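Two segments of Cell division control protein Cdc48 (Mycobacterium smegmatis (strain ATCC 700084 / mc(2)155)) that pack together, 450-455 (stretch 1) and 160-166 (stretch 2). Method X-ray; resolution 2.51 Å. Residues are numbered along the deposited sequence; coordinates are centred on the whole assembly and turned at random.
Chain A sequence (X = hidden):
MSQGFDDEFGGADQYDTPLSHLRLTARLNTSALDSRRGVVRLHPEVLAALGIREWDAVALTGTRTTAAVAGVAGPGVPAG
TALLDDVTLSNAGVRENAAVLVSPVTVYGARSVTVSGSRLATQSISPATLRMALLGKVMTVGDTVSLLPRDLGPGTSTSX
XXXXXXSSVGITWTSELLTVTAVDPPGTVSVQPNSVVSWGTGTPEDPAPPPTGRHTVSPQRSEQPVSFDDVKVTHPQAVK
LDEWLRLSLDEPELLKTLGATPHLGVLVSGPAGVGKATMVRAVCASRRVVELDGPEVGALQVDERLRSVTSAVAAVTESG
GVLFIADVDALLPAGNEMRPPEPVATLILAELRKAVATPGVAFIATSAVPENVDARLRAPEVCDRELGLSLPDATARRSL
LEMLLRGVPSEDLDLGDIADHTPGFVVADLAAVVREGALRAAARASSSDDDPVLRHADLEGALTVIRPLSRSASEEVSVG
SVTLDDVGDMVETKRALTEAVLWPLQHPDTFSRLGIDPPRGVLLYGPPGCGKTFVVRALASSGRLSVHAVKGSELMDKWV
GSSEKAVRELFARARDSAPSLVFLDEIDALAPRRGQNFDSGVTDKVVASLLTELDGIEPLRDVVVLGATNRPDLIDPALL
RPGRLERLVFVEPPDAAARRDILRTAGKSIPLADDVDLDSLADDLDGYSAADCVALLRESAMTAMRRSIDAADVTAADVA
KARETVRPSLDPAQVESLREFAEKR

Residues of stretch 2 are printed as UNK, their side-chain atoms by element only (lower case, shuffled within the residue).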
# COMPACT_ATOMS: atom_id res chain seq x y z
N ASP A 450 7.84 6.20 -38.04
CA ASP A 450 8.65 7.23 -37.40
C ASP A 450 9.34 6.69 -36.15
O ASP A 450 9.00 5.61 -35.65
CB ASP A 450 7.80 8.44 -37.02
CG ASP A 450 7.26 9.17 -38.23
OD1 ASP A 450 8.00 10.00 -38.80
OD2 ASP A 450 6.10 8.93 -38.61
N ASP A 451 10.31 7.44 -35.65
CA ASP A 451 10.96 7.11 -34.38
C ASP A 451 10.03 7.49 -33.22
O ASP A 451 9.42 8.56 -33.24
CB ASP A 451 12.30 7.84 -34.26
CG ASP A 451 12.31 9.17 -34.98
OD1 ASP A 451 11.70 9.26 -36.07
OD2 ASP A 451 12.91 10.13 -34.45
N PRO A 452 9.92 6.60 -32.22
CA PRO A 452 8.97 6.76 -31.12
C PRO A 452 9.21 8.01 -30.28
O PRO A 452 10.34 8.27 -29.87
CB PRO A 452 9.20 5.50 -30.27
CG PRO A 452 10.59 5.09 -30.59
CD PRO A 452 10.78 5.42 -32.04
N VAL A 453 8.15 8.77 -30.03
CA VAL A 453 8.25 9.96 -29.20
C VAL A 453 7.04 10.10 -28.28
O VAL A 453 5.90 10.20 -28.73
CB VAL A 453 8.44 11.24 -30.05
CG1 VAL A 453 7.46 11.27 -31.22
CG2 VAL A 453 8.33 12.48 -29.19
N LEU A 454 7.29 10.08 -26.97
CA LEU A 454 6.23 10.09 -25.97
C LEU A 454 5.38 11.35 -26.00
O LEU A 454 5.89 12.47 -26.01
CB LEU A 454 6.81 9.90 -24.57
CG LEU A 454 6.64 8.52 -23.93
CD1 LEU A 454 7.51 7.49 -24.63
CD2 LEU A 454 6.95 8.57 -22.44
N ARG A 455 4.06 11.16 -26.00
CA ARG A 455 3.13 12.28 -25.91
C ARG A 455 2.20 12.09 -24.72
O ARG A 455 2.24 11.05 -24.05
CB ARG A 455 2.33 12.41 -27.21
CG ARG A 455 1.63 11.14 -27.64
CD ARG A 455 1.04 11.27 -29.03
NE ARG A 455 2.06 11.62 -30.02
CZ ARG A 455 1.85 11.67 -31.33
NH1 ARG A 455 0.65 11.39 -31.82
NH2 ARG A 455 2.83 12.00 -32.15
N UNK A 160 16.03 0.82 -33.84
CA UNK A 160 17.22 1.25 -33.12
C UNK A 160 16.86 2.35 -32.12
O UNK A 160 17.48 2.47 -31.06
c UNK A 160 18.28 1.74 -34.09
N UNK A 161 15.87 3.16 -32.48
CA UNK A 161 15.40 4.23 -31.60
C UNK A 161 14.43 3.69 -30.56
O UNK A 161 14.27 4.27 -29.49
c UNK A 161 14.76 5.33 -32.42
N UNK A 162 13.78 2.57 -30.89
CA UNK A 162 12.83 1.95 -29.97
C UNK A 162 13.56 1.17 -28.88
O UNK A 162 13.16 1.19 -27.71
c UNK A 162 11.86 0.99 -30.70
c UNK A 162 11.23 1.68 -31.90
o UNK A 162 12.57 -0.18 -31.14
N UNK A 163 14.64 0.50 -29.26
CA UNK A 163 15.45 -0.25 -28.30
C UNK A 163 16.15 0.70 -27.34
O UNK A 163 16.28 0.42 -26.15
o UNK A 163 17.33 -0.36 -29.83
c UNK A 163 16.47 -1.13 -29.02
N UNK A 164 16.61 1.84 -27.87
CA UNK A 164 17.23 2.87 -27.05
C UNK A 164 16.19 3.46 -26.10
O UNK A 164 16.51 3.82 -24.96
c UNK A 164 17.83 3.96 -27.92
N UNK A 165 14.95 3.54 -26.57
CA UNK A 165 13.85 4.04 -25.75
C UNK A 165 13.56 3.08 -24.61
O UNK A 165 13.46 3.50 -23.46
c UNK A 165 12.60 4.25 -26.60
c UNK A 165 11.32 4.62 -25.85
c UNK A 165 10.14 4.75 -26.81
c UNK A 165 11.50 5.90 -25.05
N UNK A 166 13.43 1.80 -24.94
CA UNK A 166 13.13 0.77 -23.94
C UNK A 166 14.17 0.75 -22.83
O UNK A 166 13.83 0.61 -21.65
c UNK A 166 13.03 -0.60 -24.60

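Position 160 opens the helical stretch with a single side-chain carbon, which is out of reach of stretch 1. One carbon and nothing beyond it is alanine, so this is Ala 160, and it takes no part in the contact.

Position 161 also carries one carbon, but here the CA-to-CB bond points toward the loop. That carbon, CB of position 161, sits 4.0 Å from CB of Asp 451 and 4.0 Å from CD of Pro 452. The residue is Ala 161. The CA atoms of Ala 161 and Asp 451 are 6.0 Å apart, and CB of Ala 161 meets CB of Asp 451, while the carboxylate end of Asp 451 leads away from the helix.

At position 162 the first side-chain carbon bears one oxygen and one carbon, a fork at the beta position that identifies threonine. The terminal carbon of position 162 lies 3.7 Å from CG of Pro 452. In Thr 162, chi1 is p and the CA-to-CB bond runs sideways to the loop; the methyl CG2 makes the contact, and OG1 is hydrogen-bonded to a residue just outside the stretch.

Position 163 has one carbon followed by one oxygen and is out of reach of stretch 1. This is Ser 163, and it takes no part in the contact.

Position 164 again shows a lone carbon, out of reach of stretch 1. It is Ala 164, exposed and outside the contact; its N makes a weak hydrogen bond to O of Ala 160.

Position 165 holds four carbons, forked at the second, the pattern of leucine. Its CA-to-CB bond points toward the loop, and the side chain meets both Pro 452 and Leu 454. In Leu 165, with chi1 t and chi2 p, CD2 lies 3.7 Å from CB of Pro 452 and CD1 lies 4.3 Å from CD1 of Leu 454.

Position 166 has one carbon, out of reach of stretch 1, and is Ala 166. Its N donates to O of Thr 162 at 2.8 Å, continuing the helix.

The contact works by apolar packing, with no hydrogen bond crossing it. Pro 452 is its centre, covered over 75 Å² of a modest 223 Å² total, and its ring meets Ala 161, Thr 162 and Leu 165. The spacing follows one helical turn: Leu 165 N donates to Ala 161 O at 3.1 Å, and one turn apart the CA-to-CB bonds of both residues point toward the loop. Along the extended loop, Val 453 points away, whereas the end of Leu 454 comes nearer and extends the patch. The rule to read is small helix residues beside a proline, with a leucine one turn on.

Stretch 2, residues 160-166: AATSALA
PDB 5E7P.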